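Long-range contacts in proline iminopeptidase (Streptomyces halstedii, PDB 3WMR), which is an amidohydrolase that engages polyketide substrates through a hydrophobic tunnel and probably releases N-terminal proline from peptides: residues G57-Y62 against F217-N222; V121-S126 against V147-P152; R196-R201 against N234-I239. All blocks are in the same frame, centred on the assembly; numbering follows the deposited sequence.

In the fold
From the N terminus, the loop that follows strand 49-52 comes first: its residues 57-62 meet helix 211-222 in interaction 1, closing a loop of more than 150 residues. Interaction 2 opens and closes entirely within that span, joining strand 120-125 to strand 143-149 at the middle of the sheet. Interaction 3 starts on helix 189-202, still inside the span of interaction 1, but closes beyond it at 234-239, so these two cross. Interaction 2 thus ties the alpha/beta hydrolase core together, interaction 3 joins parts of the helical cap, and interaction 1 fastens cap to core. Tyr62 reaches Gln125 of interaction 2, and Phe217 packs on Tyr199 of interaction 3.

Interaction 1: G57-Y62 against F217-N222; sequences GSTHDY and FMEIYN
Two neighbouring side chains on the last turns of helix 211-222, Glu219 and Ile220, lean on the loop that follows strand 49-52. Ile220 has CG1 anti to its carbonyl carbon and an extended chain beyond it (chi2 172°), which carries the branch onto the loop backbone. Its CG1 lies 3.5 Å from Gly57 O, and its terminal CD1 is 4.0 Å from Ser58 CA. Ser58 itself turns OG anti to the backbone N, so that OG passes beside Ile220 CD1 at 4.1 Å. Gly57 has backbone angles at which a CB would collide with the preceding carbonyl oxygen, so glycine is required here; it ends the His-Gly-Gly-Pro-Gly run that in this family probably shapes the oxyanion hole.

Further along, Thr59 and Glu219 cross at about a right angle. Thr59 holds OG1 between its backbone N and carbonyl carbon (chi1 64°), which leaves the methyl CG2 to face the helix, 3.6 Å from Glu219 CB. Glu219 is bent at chi2, and its CG sits 3.9 Å from Thr59 OG1. That hydroxyl donates to Asp61 OD2 at 2.7 Å, on the carboxylate's anti lone pair, and is also hydrogen-bonded to Thr216 OG1 one turn back on the helix.

The helix therefore meets the loop through methyl and methylene groups, while polar ties run through Thr216, and through Asn84, whose ND2 bonds Gly57 O and, weakly, Glu219 O. Asp61 OD2 and Glu219 OE2 stand 5.1 Å apart, like charges that would probably disfavour both groups being fully ionised.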
ATOM      1  N   GLY A  57      -0.435   8.563  -2.023  1.00 26.01           N
ATOM      2  CA  GLY A  57       0.548   9.641  -2.017  1.00 26.93           C
ATOM      3  C   GLY A  57       1.908   9.216  -1.502  1.00 27.02           C
ATOM      4  O   GLY A  57       2.767  10.058  -1.244  1.00 27.16           O
ATOM      5  N   SER A  58       2.101   7.910  -1.361  1.00 26.26           N
ATOM      6  CA  SER A  58       3.392   7.366  -1.004  1.00 27.48           C
ATOM      7  C   SER A  58       4.162   7.131  -2.321  1.00 27.32           C
ATOM      8  O   SER A  58       3.803   7.700  -3.358  1.00 28.05           O
ATOM      9  CB  SER A  58       3.186   6.093  -0.187  1.00 28.37           C
ATOM     10  OG  SER A  58       4.416   5.554   0.242  1.00 30.55           O
ATOM     11  N   THR A  59       5.232   6.345  -2.291  1.00 26.22           N
ATOM     12  CA  THR A  59       5.955   6.022  -3.506  1.00 25.42           C
ATOM     13  C   THR A  59       6.343   4.551  -3.490  1.00 24.61           C
ATOM     14  O   THR A  59       6.192   3.871  -2.475  1.00 23.48           O
ATOM     15  CB  THR A  59       7.205   6.917  -3.702  1.00 25.90           C
ATOM     16  OG1 THR A  59       8.156   6.695  -2.640  1.00 25.66           O
ATOM     17  CG2 THR A  59       6.821   8.391  -3.765  1.00 26.27           C
ATOM     18  N   HIS A  60       6.840   4.072  -4.622  1.00 25.66           N
ATOM     19  CA  HIS A  60       7.241   2.668  -4.776  1.00 26.87           C
ATOM     20  C   HIS A  60       8.464   2.291  -3.956  1.00 27.03           C
ATOM     21  O   HIS A  60       8.736   1.106  -3.757  1.00 25.84           O
ATOM     22  CB  HIS A  60       7.603   2.372  -6.232  1.00 27.86           C
ATOM     23  CG  HIS A  60       8.997   2.799  -6.600  1.00 29.25           C
ATOM     24  ND1 HIS A  60       9.321   4.105  -6.907  1.00 30.32           N
ATOM     25  CD2 HIS A  60      10.153   2.099  -6.674  1.00 30.23           C
ATOM     26  CE1 HIS A  60      10.617   4.187  -7.160  1.00 31.57           C
ATOM     27  NE2 HIS A  60      11.144   2.984  -7.021  1.00 31.78           N
ATOM     28  N   ASP A  61       9.215   3.297  -3.513  1.00 28.12           N
ATOM     29  CA  ASP A  61      10.591   3.095  -3.014  1.00 28.93           C
ATOM     30  C   ASP A  61      10.688   2.100  -1.869  1.00 27.88           C
ATOM     31  O   ASP A  61      11.537   1.219  -1.888  1.00 29.48           O
ATOM     32  CB  ASP A  61      11.217   4.432  -2.575  1.00 30.85           C
ATOM     33  CG  ASP A  61      11.341   5.415  -3.714  1.00 32.41           C
ATOM     34  OD1 ASP A  61      12.466   5.591  -4.232  1.00 34.47           O
ATOM     35  OD2 ASP A  61      10.311   6.014  -4.088  1.00 33.71           O
ATOM     36  N   TYR A  62       9.819   2.239  -0.873  1.00 27.36           N
ATOM     37  CA  TYR A  62       9.796   1.311   0.280  1.00 27.44           C
ATOM     38  C   TYR A  62       9.439  -0.141  -0.087  1.00 26.64           C
ATOM     39  O   TYR A  62       9.600  -1.038   0.735  1.00 26.90           O
ATOM     40  CB  TYR A  62       8.856   1.831   1.384  1.00 27.19           C
ATOM     41  CG  TYR A  62       7.371   1.535   1.144  1.00 26.63           C
ATOM     42  CD1 TYR A  62       6.642   2.276   0.228  1.00 26.10           C
ATOM     43  CD2 TYR A  62       6.705   0.526   1.852  1.00 26.03           C
ATOM     44  CE1 TYR A  62       5.302   2.010  -0.013  1.00 25.86           C
ATOM     45  CE2 TYR A  62       5.341   0.262   1.623  1.00 26.30           C
ATOM     46  CZ  TYR A  62       4.655   1.008   0.681  1.00 25.45           C
ATOM     47  OH  TYR A  62       3.322   0.776   0.414  1.00 24.97           O
ATOM     48  N   PHE A 217       9.247   7.925   2.844  1.00 29.12           N
ATOM     49  CA  PHE A 217       8.896   8.906   3.877  1.00 30.06           C
ATOM     50  C   PHE A 217       9.263  10.349   3.479  1.00 30.32           C
ATOM     51  O   PHE A 217       8.467  11.275   3.670  1.00 28.29           O
ATOM     52  CB  PHE A 217       9.558   8.526   5.208  1.00 32.02           C
ATOM     53  CG  PHE A 217       8.897   9.141   6.404  1.00 32.98           C
ATOM     54  CD1 PHE A 217       7.748   8.572   6.946  1.00 33.28           C
ATOM     55  CD2 PHE A 217       9.393  10.313   6.969  1.00 33.58           C
ATOM     56  CE1 PHE A 217       7.119   9.154   8.039  1.00 32.99           C
ATOM     57  CE2 PHE A 217       8.767  10.894   8.064  1.00 33.51           C
ATOM     58  CZ  PHE A 217       7.637  10.313   8.602  1.00 33.72           C
ATOM     59  N   MET A 218      10.454  10.533   2.897  1.00 31.69           N
ATOM     60  CA  MET A 218      10.911  11.854   2.459  1.00 33.03           C
ATOM     61  C   MET A 218      10.253  12.323   1.163  1.00 33.74           C
ATOM     62  O   MET A 218      10.139  13.527   0.938  1.00 33.43           O
ATOM     63  CB  MET A 218      12.439  11.885   2.309  1.00 35.06           C
ATOM     64  CG  MET A 218      13.197  11.767   3.639  1.00 35.02           C
ATOM     65  SD  MET A 218      12.742  13.002   4.883  1.00 37.08           S
ATOM     66  CE  MET A 218      13.039  14.524   3.979  1.00 37.47           C
ATOM     67  N   GLU A 219       9.832  11.392   0.304  1.00 33.23           N
ATOM     68  CA  GLU A 219       9.058  11.769  -0.882  1.00 33.38           C
ATOM     69  C   GLU A 219       7.708  12.354  -0.474  1.00 31.56           C
ATOM     70  O   GLU A 219       7.194  13.279  -1.121  1.00 31.32           O
ATOM     71  CB  GLU A 219       8.857  10.581  -1.819  1.00 34.59           C
ATOM     72  CG  GLU A 219      10.121  10.098  -2.515  1.00 36.81           C
ATOM     73  CD  GLU A 219      10.496  10.922  -3.742  1.00 40.70           C
ATOM     74  OE1 GLU A 219       9.616  11.530  -4.389  1.00 42.86           O
ATOM     75  OE2 GLU A 219      11.694  10.953  -4.075  1.00 45.72           O
ATOM     76  N   ILE A 220       7.141  11.821   0.602  1.00 29.90           N
ATOM     77  CA  ILE A 220       5.883  12.335   1.147  1.00 29.45           C
ATOM     78  C   ILE A 220       6.078  13.745   1.728  1.00 31.27           C
ATOM     79  O   ILE A 220       5.284  14.667   1.470  1.00 30.76           O
ATOM     80  CB  ILE A 220       5.307  11.369   2.199  1.00 28.66           C
ATOM     81  CG1 ILE A 220       4.965  10.017   1.540  1.00 28.00           C
ATOM     82  CG2 ILE A 220       4.056  11.958   2.833  1.00 28.55           C
ATOM     83  CD1 ILE A 220       4.571   8.917   2.501  1.00 27.41           C
ATOM     84  N   TYR A 221       7.141  13.922   2.505  1.00 32.49           N
ATOM     85  CA  TYR A 221       7.469  15.251   3.019  1.00 34.84           C
ATOM     86  C   TYR A 221       7.608  16.284   1.909  1.00 35.91           C
ATOM     87  O   TYR A 221       7.153  17.411   2.050  1.00 36.24           O
ATOM     88  CB  TYR A 221       8.766  15.235   3.820  1.00 35.76           C
ATOM     89  CG  TYR A 221       9.218  16.636   4.192  1.00 37.20           C
ATOM     90  CD1 TYR A 221       8.634  17.320   5.255  1.00 37.41           C
ATOM     91  CD2 TYR A 221      10.201  17.289   3.454  1.00 38.15           C
ATOM     92  CE1 TYR A 221       9.037  18.612   5.585  1.00 38.10           C
ATOM     93  CE2 TYR A 221      10.602  18.575   3.775  1.00 38.68           C
ATOM     94  CZ  TYR A 221      10.022  19.233   4.843  1.00 38.59           C
ATOM     95  OH  TYR A 221      10.428  20.527   5.167  1.00 39.51           O
ATOM     96  N   ASN A 222       8.264  15.910   0.817  1.00 37.79           N
ATOM     97  CA  ASN A 222       8.604  16.894  -0.208  1.00 40.01           C
ATOM     98  C   ASN A 222       7.426  17.265  -1.092  1.00 38.63           C
ATOM     99  O   ASN A 222       7.372  18.384  -1.575  1.00 38.05           O
ATOM    100  CB  ASN A 222       9.815  16.450  -1.023  1.00 42.94           C
ATOM    101  CG  ASN A 222      11.133  16.706  -0.291  1.00 46.81           C
ATOM    102  OD1 ASN A 222      11.466  17.858   0.060  1.00 50.92           O
ATOM    103  ND2 ASN A 222      11.895  15.637  -0.054  1.00 46.28           N
TER

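Interaction 2: V121-S126 against V147-P152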
ATOM      1  N   VAL A 121      -0.453 -10.342 -12.019  1.00 23.48           N
ATOM      2  CA  VAL A 121      -0.833 -10.552 -10.621  1.00 24.12           C
ATOM      3  C   VAL A 121      -0.726  -9.186  -9.943  1.00 24.47           C
ATOM      4  O   VAL A 121       0.144  -8.396 -10.298  1.00 23.99           O
ATOM      5  CB  VAL A 121       0.087 -11.600  -9.961  1.00 24.81           C
ATOM      6  CG1 VAL A 121      -0.277 -11.871  -8.506  1.00 25.15           C
ATOM      7  CG2 VAL A 121       0.040 -12.901 -10.747  1.00 25.06           C
ATOM      8  N   LEU A 122      -1.637  -8.873  -9.027  1.00 24.17           N
ATOM      9  CA  LEU A 122      -1.561  -7.618  -8.275  1.00 23.64           C
ATOM     10  C   LEU A 122      -1.194  -7.856  -6.820  1.00 21.71           C
ATOM     11  O   LEU A 122      -1.770  -8.728  -6.159  1.00 20.29           O
ATOM     12  CB  LEU A 122      -2.886  -6.846  -8.306  1.00 24.98           C
ATOM     13  CG  LEU A 122      -3.410  -6.188  -9.578  1.00 26.04           C
ATOM     14  CD1 LEU A 122      -4.665  -5.408  -9.215  1.00 26.59           C
ATOM     15  CD2 LEU A 122      -2.387  -5.261 -10.211  1.00 26.93           C
ATOM     16  N   PHE A 123      -0.211  -7.082  -6.340  1.00 20.79           N
ATOM     17  CA  PHE A 123       0.139  -7.004  -4.916  1.00 19.51           C
ATOM     18  C   PHE A 123      -0.133  -5.569  -4.503  1.00 19.69           C
ATOM     19  O   PHE A 123       0.404  -4.634  -5.091  1.00 20.88           O
ATOM     20  CB  PHE A 123       1.612  -7.341  -4.722  1.00 20.09           C
ATOM     21  CG  PHE A 123       2.114  -7.169  -3.314  1.00 19.23           C
ATOM     22  CD1 PHE A 123       2.133  -8.234  -2.439  1.00 19.14           C
ATOM     23  CD2 PHE A 123       2.595  -5.940  -2.880  1.00 19.84           C
ATOM     24  CE1 PHE A 123       2.624  -8.078  -1.150  1.00 19.64           C
ATOM     25  CE2 PHE A 123       3.108  -5.775  -1.583  1.00 19.21           C
ATOM     26  CZ  PHE A 123       3.118  -6.843  -0.724  1.00 19.22           C
ATOM     27  N   GLY A 124      -0.990  -5.377  -3.519  1.00 19.83           N
ATOM     28  CA  GLY A 124      -1.361  -4.036  -3.098  1.00 19.69           C
ATOM     29  C   GLY A 124      -1.053  -3.918  -1.631  1.00 19.65           C
ATOM     30  O   GLY A 124      -1.553  -4.692  -0.846  1.00 18.84           O
ATOM     31  N   GLN A 125      -0.188  -2.964  -1.277  1.00 20.52           N
ATOM     32  CA  GLN A 125       0.237  -2.758   0.104  1.00 20.90           C
ATOM     33  C   GLN A 125      -0.437  -1.522   0.685  1.00 20.32           C
ATOM     34  O   GLN A 125      -0.365  -0.471   0.072  1.00 21.16           O
ATOM     35  CB  GLN A 125       1.765  -2.603   0.125  1.00 21.87           C
ATOM     36  CG  GLN A 125       2.401  -2.952   1.453  1.00 22.25           C
ATOM     37  CD  GLN A 125       2.398  -1.812   2.435  1.00 22.03           C
ATOM     38  OE1 GLN A 125       2.170  -0.668   2.070  1.00 21.31           O
ATOM     39  NE2 GLN A 125       2.688  -2.118   3.700  1.00 22.10           N
ATOM     40  N   SER A 126      -1.126  -1.652   1.829  1.00 20.72           N
ATOM     41  CA  SER A 126      -1.798  -0.505   2.480  1.00 22.00           C
ATOM     42  C   SER A 126      -2.953  -0.035   1.593  1.00 20.64           C
ATOM     43  O   SER A 126      -3.712  -0.872   1.093  1.00 20.70           O
ATOM     44  CB  SER A 126      -0.768   0.616   2.822  1.00 23.88           C
ATOM     45  OG  SER A 126      -1.314   1.925   3.007  1.00 26.57           O
ATOM     46  N   VAL A 147      -2.989  -9.949  -4.058  1.00 20.73           N
ATOM     47  CA  VAL A 147      -2.512  -9.907  -2.685  1.00 21.01           C
ATOM     48  C   VAL A 147      -2.854  -8.545  -2.072  1.00 20.19           C
ATOM     49  O   VAL A 147      -2.592  -7.496  -2.658  1.00 20.16           O
ATOM     50  CB  VAL A 147      -1.010 -10.155  -2.581  1.00 21.78           C
ATOM     51  CG1 VAL A 147      -0.587 -10.228  -1.112  1.00 22.23           C
ATOM     52  CG2 VAL A 147      -0.649 -11.433  -3.321  1.00 23.39           C
ATOM     53  N   VAL A 148      -3.471  -8.589  -0.903  1.00 19.95           N
ATOM     54  CA  VAL A 148      -3.749  -7.402  -0.118  1.00 19.88           C
ATOM     55  C   VAL A 148      -2.927  -7.526   1.165  1.00 19.86           C
ATOM     56  O   VAL A 148      -3.260  -8.303   2.068  1.00 19.75           O
ATOM     57  CB  VAL A 148      -5.261  -7.195   0.165  1.00 20.54           C
ATOM     58  CG1 VAL A 148      -6.001  -7.001  -1.146  1.00 20.40           C
ATOM     59  CG2 VAL A 148      -5.853  -8.348   0.964  1.00 20.98           C
ATOM     60  N   ALA A 149      -1.835  -6.760   1.187  1.00 19.84           N
ATOM     61  CA  ALA A 149      -0.824  -6.812   2.215  1.00 20.27           C
ATOM     62  C   ALA A 149      -0.895  -5.571   3.091  1.00 20.40           C
ATOM     63  O   ALA A 149      -0.770  -4.464   2.581  1.00 19.95           O
ATOM     64  CB  ALA A 149       0.553  -6.889   1.564  1.00 20.10           C
ATOM     65  N   ASN A 150      -1.089  -5.760   4.401  1.00 20.96           N
ATOM     66  CA  ASN A 150      -1.088  -4.654   5.363  1.00 20.85           C
ATOM     67  C   ASN A 150      -2.148  -3.638   4.995  1.00 19.64           C
ATOM     68  O   ASN A 150      -1.960  -2.427   5.121  1.00 18.65           O
ATOM     69  CB  ASN A 150       0.290  -3.997   5.431  1.00 21.14           C
ATOM     70  CG  ASN A 150       1.410  -5.017   5.387  1.00 21.70           C
ATOM     71  OD1 ASN A 150       1.585  -5.804   6.320  1.00 24.46           O
ATOM     72  ND2 ASN A 150       2.127  -5.047   4.299  1.00 21.00           N
ATOM     73  N   ALA A 151      -3.276  -4.151   4.530  1.00 20.08           N
ATOM     74  CA  ALA A 151      -4.317  -3.298   3.957  1.00 19.25           C
ATOM     75  C   ALA A 151      -5.644  -3.554   4.620  1.00 20.00           C
ATOM     76  O   ALA A 151      -6.125  -4.684   4.610  1.00 19.61           O
ATOM     77  CB  ALA A 151      -4.417  -3.549   2.465  1.00 19.15           C
ATOM     78  N   PRO A 152      -6.279  -2.488   5.167  1.00 20.39           N
ATOM     79  CA  PRO A 152      -7.591  -2.639   5.794  1.00 20.89           C
ATOM     80  C   PRO A 152      -8.689  -2.738   4.749  1.00 20.31           C
ATOM     81  O   PRO A 152      -8.496  -2.275   3.637  1.00 19.46           O
ATOM     82  CB  PRO A 152      -7.750  -1.321   6.551  1.00 20.85           C
ATOM     83  CG  PRO A 152      -7.093  -0.326   5.661  1.00 20.92           C
ATOM     84  CD  PRO A 152      -5.917  -1.065   5.032  1.00 20.89           C
TER
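Gln125 sets CG anti to its backbone N and then bends at chi2 (-85°), which swings its amide across toward Asn150; Phe123, also with CG anti to N, lays its ring along the same face of the sheet. Both belong to strand 120-125, which with helix 127-137 and strand 143-149 makes a beta-alpha-beta crossover of the alpha/beta hydrolase fold. The strands are parallel, and four backbone bonds join them: Leu122 O accepts from Val147 N at 2.7 Å, Gly124 N donates to Val147 O at 2.8 Å, Gly124 O accepts from Ala149 N, and Ser126 N donates to Ala149 O. All are fairly straight, with that from Ala149 N the straightest.

On the face bearing Phe123, Val147 and Ala149, the ring meets Val147 CG1 with CD1 at 3.6 Å and Ala149 CB with CZ at 3.4 Å; Met307 of helix 300-312 also touches the ring. Gln125 OE1 is hydrogen-bonded to Tyr62 OH, while the rest of its side chain crosses Asn150 obliquely. An alanine at Gln125 would probably loosen the link to the loop carrying Tyr62, because the bond to its hydroxyl and the packing on Asn150 would both go.

Past the strand the chain snaps round at Ser126, the predicted nucleophile, whose phi of 67° and psi of -136° fit the strained nucleophile elbow of a Gly-x-Ser-x-Gly sequence. Gly124 is the first glycine of that pattern. His293 touches the Ser126 side chain, consistent with its predicted role in the triad, and Asn150 lies against both His293 and Asp266. At the turn itself, Ser126 CA approaches Asn150 O to 3.3 Å, and Ala151 CB sits 3.1 Å from Ser126 O.

Interaction 3: R196-R201 against N234-I239; sequences RAFYDR and NEFHVI
Phe236 pushes the edge of its ring against the face of Phe198 in an edge-to-face pair, with centroids 4.6 Å apart and planes inclined at 53°. The touching atom is CD1 of Phe236, 3.4 Å from Phe198 CD1 and toward the rim of that ring, while Phe236 CB forms a CH-pi contact over the same face. Its CE1 lies in the plane of the Tyr199 ring, at the edge, 4.0 Å from Tyr199 CE1. Beside this cluster Tyr199 OH accepts a nearly straight hydrogen bond (166°) from Glu235 N at 2.9 Å. The same oxygen is 3.3 Å from both Glu235 CG and Asn234 CB, so the tyrosine tip sits snugly in the bend of the loop.

The bend is an Asx turn. Asn234 puts its CG between backbone N and carbonyl carbon, and OD1 then accepts from Phe236 N in the carbonyl plane and, with a straighter N-H but from above that plane, from His237 N at 2.8 Å. OD1 also rests 3.2 Å above the centre of the Phe236 ring. All this lies in the helical cap of the alpha/beta hydrolase, which the chain forms between leaving strand 143-149 and entering strand 258-263.

Farther out, Tyr191 OH bonds Asn234 ND2, and Met162 and Leu177 pack round Phe236. Glu235 turns its carboxylate away from the helix to Tyr227 OH, its side chain about 4 Å from that of His293, the predicted proton donor; the nearby carboxylate of Glu267 would be expected to raise its pKa.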
ATOM      1  N   ARG A 196       6.141   8.477  16.794  1.00 31.20           N
ATOM      2  CA  ARG A 196       7.181   7.445  16.686  1.00 33.16           C
ATOM      3  C   ARG A 196       7.004   6.300  17.664  1.00 31.42           C
ATOM      4  O   ARG A 196       7.306   5.159  17.344  1.00 32.17           O
ATOM      5  CB  ARG A 196       8.565   8.066  16.868  1.00 35.98           C
ATOM      6  CG  ARG A 196       9.013   8.836  15.643  1.00 38.80           C
ATOM      7  CD  ARG A 196       9.742   7.909  14.701  1.00 40.76           C
ATOM      8  NE  ARG A 196      10.915   7.411  15.405  1.00 45.71           N
ATOM      9  CZ  ARG A 196      11.490   6.236  15.204  1.00 46.24           C
ATOM     10  NH1 ARG A 196      11.023   5.398  14.301  1.00 46.87           N
ATOM     11  NH2 ARG A 196      12.545   5.906  15.927  1.00 48.26           N
ATOM     12  N   ALA A 197       6.515   6.594  18.858  1.00 29.83           N
ATOM     13  CA  ALA A 197       6.118   5.529  19.752  1.00 29.70           C
ATOM     14  C   ALA A 197       5.070   4.601  19.091  1.00 28.18           C
ATOM     15  O   ALA A 197       5.051   3.411  19.377  1.00 28.31           O
ATOM     16  CB  ALA A 197       5.591   6.098  21.065  1.00 30.50           C
ATOM     17  N   PHE A 198       4.211   5.130  18.211  1.00 26.71           N
ATOM     18  CA  PHE A 198       3.226   4.277  17.499  1.00 25.14           C
ATOM     19  C   PHE A 198       3.911   3.573  16.335  1.00 24.72           C
ATOM     20  O   PHE A 198       3.770   2.370  16.176  1.00 25.10           O
ATOM     21  CB  PHE A 198       2.009   5.097  17.000  1.00 24.08           C
ATOM     22  CG  PHE A 198       0.950   4.278  16.284  1.00 23.53           C
ATOM     23  CD1 PHE A 198       1.089   3.936  14.937  1.00 23.39           C
ATOM     24  CD2 PHE A 198      -0.214   3.896  16.946  1.00 23.77           C
ATOM     25  CE1 PHE A 198       0.100   3.208  14.283  1.00 23.01           C
ATOM     26  CE2 PHE A 198      -1.200   3.168  16.297  1.00 23.12           C
ATOM     27  CZ  PHE A 198      -1.049   2.838  14.966  1.00 22.76           C
ATOM     28  N   TYR A 199       4.672   4.317  15.537  1.00 24.98           N
ATOM     29  CA  TYR A 199       5.283   3.753  14.332  1.00 24.93           C
ATOM     30  C   TYR A 199       6.243   2.628  14.708  1.00 26.06           C
ATOM     31  O   TYR A 199       6.242   1.572  14.074  1.00 25.21           O
ATOM     32  CB  TYR A 199       6.003   4.822  13.489  1.00 24.72           C
ATOM     33  CG  TYR A 199       5.119   5.599  12.495  1.00 23.57           C
ATOM     34  CD1 TYR A 199       3.912   6.158  12.886  1.00 23.44           C
ATOM     35  CD2 TYR A 199       5.538   5.812  11.188  1.00 23.12           C
ATOM     36  CE1 TYR A 199       3.110   6.869  11.976  1.00 22.68           C
ATOM     37  CE2 TYR A 199       4.771   6.540  10.280  1.00 23.21           C
ATOM     38  CZ  TYR A 199       3.559   7.061  10.678  1.00 22.61           C
ATOM     39  OH  TYR A 199       2.825   7.776   9.773  1.00 22.52           O
ATOM     40  N   ASP A 200       7.037   2.848  15.756  1.00 26.80           N
ATOM     41  CA  ASP A 200       8.006   1.849  16.208  1.00 28.56           C
ATOM     42  C   ASP A 200       7.334   0.537  16.605  1.00 28.46           C
ATOM     43  O   ASP A 200       7.986  -0.492  16.603  1.00 28.52           O
ATOM     44  CB  ASP A 200       8.842   2.359  17.394  1.00 29.55           C
ATOM     45  CG  ASP A 200       9.681   3.583  17.058  1.00 30.91           C
ATOM     46  OD1 ASP A 200       9.890   3.893  15.870  1.00 31.13           O
ATOM     47  OD2 ASP A 200      10.155   4.253  18.002  1.00 33.38           O
ATOM     48  N   ARG A 201       6.036   0.547  16.935  1.00 27.55           N
ATOM     49  CA  ARG A 201       5.362  -0.709  17.278  1.00 27.18           C
ATOM     50  C   ARG A 201       4.651  -1.339  16.096  1.00 26.23           C
ATOM     51  O   ARG A 201       4.681  -2.574  15.920  1.00 24.74           O
ATOM     52  CB  ARG A 201       4.329  -0.504  18.379  1.00 28.56           C
ATOM     53  CG  ARG A 201       4.906  -0.107  19.721  1.00 30.73           C
ATOM     54  CD  ARG A 201       3.787   0.010  20.739  1.00 31.96           C
ATOM     55  NE  ARG A 201       4.251   0.468  22.050  1.00 31.80           N
ATOM     56  CZ  ARG A 201       3.476   0.553  23.122  1.00 32.61           C
ATOM     57  NH1 ARG A 201       2.191   0.218  23.055  1.00 33.29           N
ATOM     58  NH2 ARG A 201       3.978   0.994  24.263  1.00 33.68           N
ATOM     59  N   ASN A 234      -0.498  11.402   8.946  1.00 23.41           N
ATOM     60  CA  ASN A 234       0.240  10.175   9.264  1.00 23.66           C
ATOM     61  C   ASN A 234      -0.675   8.957   9.179  1.00 23.03           C
ATOM     62  O   ASN A 234      -1.865   9.081   8.876  1.00 22.32           O
ATOM     63  CB  ASN A 234       0.906  10.289  10.643  1.00 23.65           C
ATOM     64  CG  ASN A 234      -0.096  10.491  11.751  1.00 23.31           C
ATOM     65  OD1 ASN A 234      -0.949   9.648  11.997  1.00 22.54           O
ATOM     66  ND2 ASN A 234       0.006  11.610  12.432  1.00 24.21           N
ATOM     67  N   GLU A 235      -0.095   7.791   9.410  1.00 22.76           N
ATOM     68  CA  GLU A 235      -0.774   6.502   9.281  1.00 23.09           C
ATOM     69  C   GLU A 235      -2.066   6.336  10.085  1.00 22.77           C
ATOM     70  O   GLU A 235      -3.017   5.719   9.601  1.00 21.22           O
ATOM     71  CB  GLU A 235       0.195   5.386   9.685  1.00 24.40           C
ATOM     72  CG  GLU A 235       1.270   5.116   8.656  1.00 25.49           C
ATOM     73  CD  GLU A 235       0.647   4.616   7.375  1.00 27.00           C
ATOM     74  OE1 GLU A 235       0.104   3.488   7.410  1.00 26.75           O
ATOM     75  OE2 GLU A 235       0.657   5.370   6.374  1.00 27.69           O
ATOM     76  N   PHE A 236      -2.089   6.861  11.311  1.00 22.60           N
ATOM     77  CA  PHE A 236      -3.218   6.650  12.226  1.00 22.88           C
ATOM     78  C   PHE A 236      -4.198   7.838  12.312  1.00 22.92           C
ATOM     79  O   PHE A 236      -5.399   7.634  12.572  1.00 23.43           O
ATOM     80  CB  PHE A 236      -2.736   6.236  13.623  1.00 23.34           C
ATOM     81  CG  PHE A 236      -1.735   7.190  14.254  1.00 23.59           C
ATOM     82  CD1 PHE A 236      -0.373   6.894  14.256  1.00 23.40           C
ATOM     83  CD2 PHE A 236      -2.154   8.365  14.862  1.00 23.54           C
ATOM     84  CE1 PHE A 236       0.540   7.750  14.857  1.00 23.72           C
ATOM     85  CE2 PHE A 236      -1.234   9.227  15.457  1.00 23.81           C
ATOM     86  CZ  PHE A 236       0.107   8.917  15.452  1.00 23.51           C
ATOM     87  N   HIS A 237      -3.706   9.058  12.095  1.00 22.47           N
ATOM     88  CA  HIS A 237      -4.556  10.266  12.151  1.00 22.42           C
ATOM     89  C   HIS A 237      -5.155  10.473  10.767  1.00 22.70           C
ATOM     90  O   HIS A 237      -4.737  11.346  10.001  1.00 22.34           O
ATOM     91  CB  HIS A 237      -3.765  11.500  12.626  1.00 22.31           C
ATOM     92  CG  HIS A 237      -4.618  12.680  13.010  1.00 21.84           C
ATOM     93  ND1 HIS A 237      -5.747  12.569  13.800  1.00 21.84           N
ATOM     94  CD2 HIS A 237      -4.476  14.002  12.749  1.00 21.70           C
ATOM     95  CE1 HIS A 237      -6.271  13.768  13.996  1.00 22.02           C
ATOM     96  NE2 HIS A 237      -5.515  14.656  13.372  1.00 22.21           N
ATOM     97  N   VAL A 238      -6.143   9.634  10.449  1.00 23.23           N
ATOM     98  CA  VAL A 238      -6.765   9.654   9.125  1.00 23.07           C
ATOM     99  C   VAL A 238      -7.917  10.654   9.134  1.00 24.15           C
ATOM    100  O   VAL A 238      -9.023  10.338   9.585  1.00 24.76           O
ATOM    101  CB  VAL A 238      -7.296   8.268   8.723  1.00 22.64           C
ATOM    102  CG1 VAL A 238      -8.054   8.332   7.390  1.00 22.51           C
ATOM    103  CG2 VAL A 238      -6.165   7.282   8.635  1.00 22.76           C
ATOM    104  N   ILE A 239      -7.641  11.853   8.642  1.00 24.62           N
ATOM    105  CA  ILE A 239      -8.633  12.918   8.577  1.00 26.74           C
ATOM    106  C   ILE A 239      -8.863  13.423   7.148  1.00 26.66           C
ATOM    107  O   ILE A 239      -9.583  14.401   6.939  1.00 27.48           O
ATOM    108  CB  ILE A 239      -8.231  14.111   9.495  1.00 27.23           C
ATOM    109  CG1 ILE A 239      -6.905  14.733   9.060  1.00 27.94           C
ATOM    110  CG2 ILE A 239      -8.171  13.670  10.941  1.00 26.50           C
ATOM    111  CD1 ILE A 239      -6.587  16.043   9.761  1.00 29.00           C
TER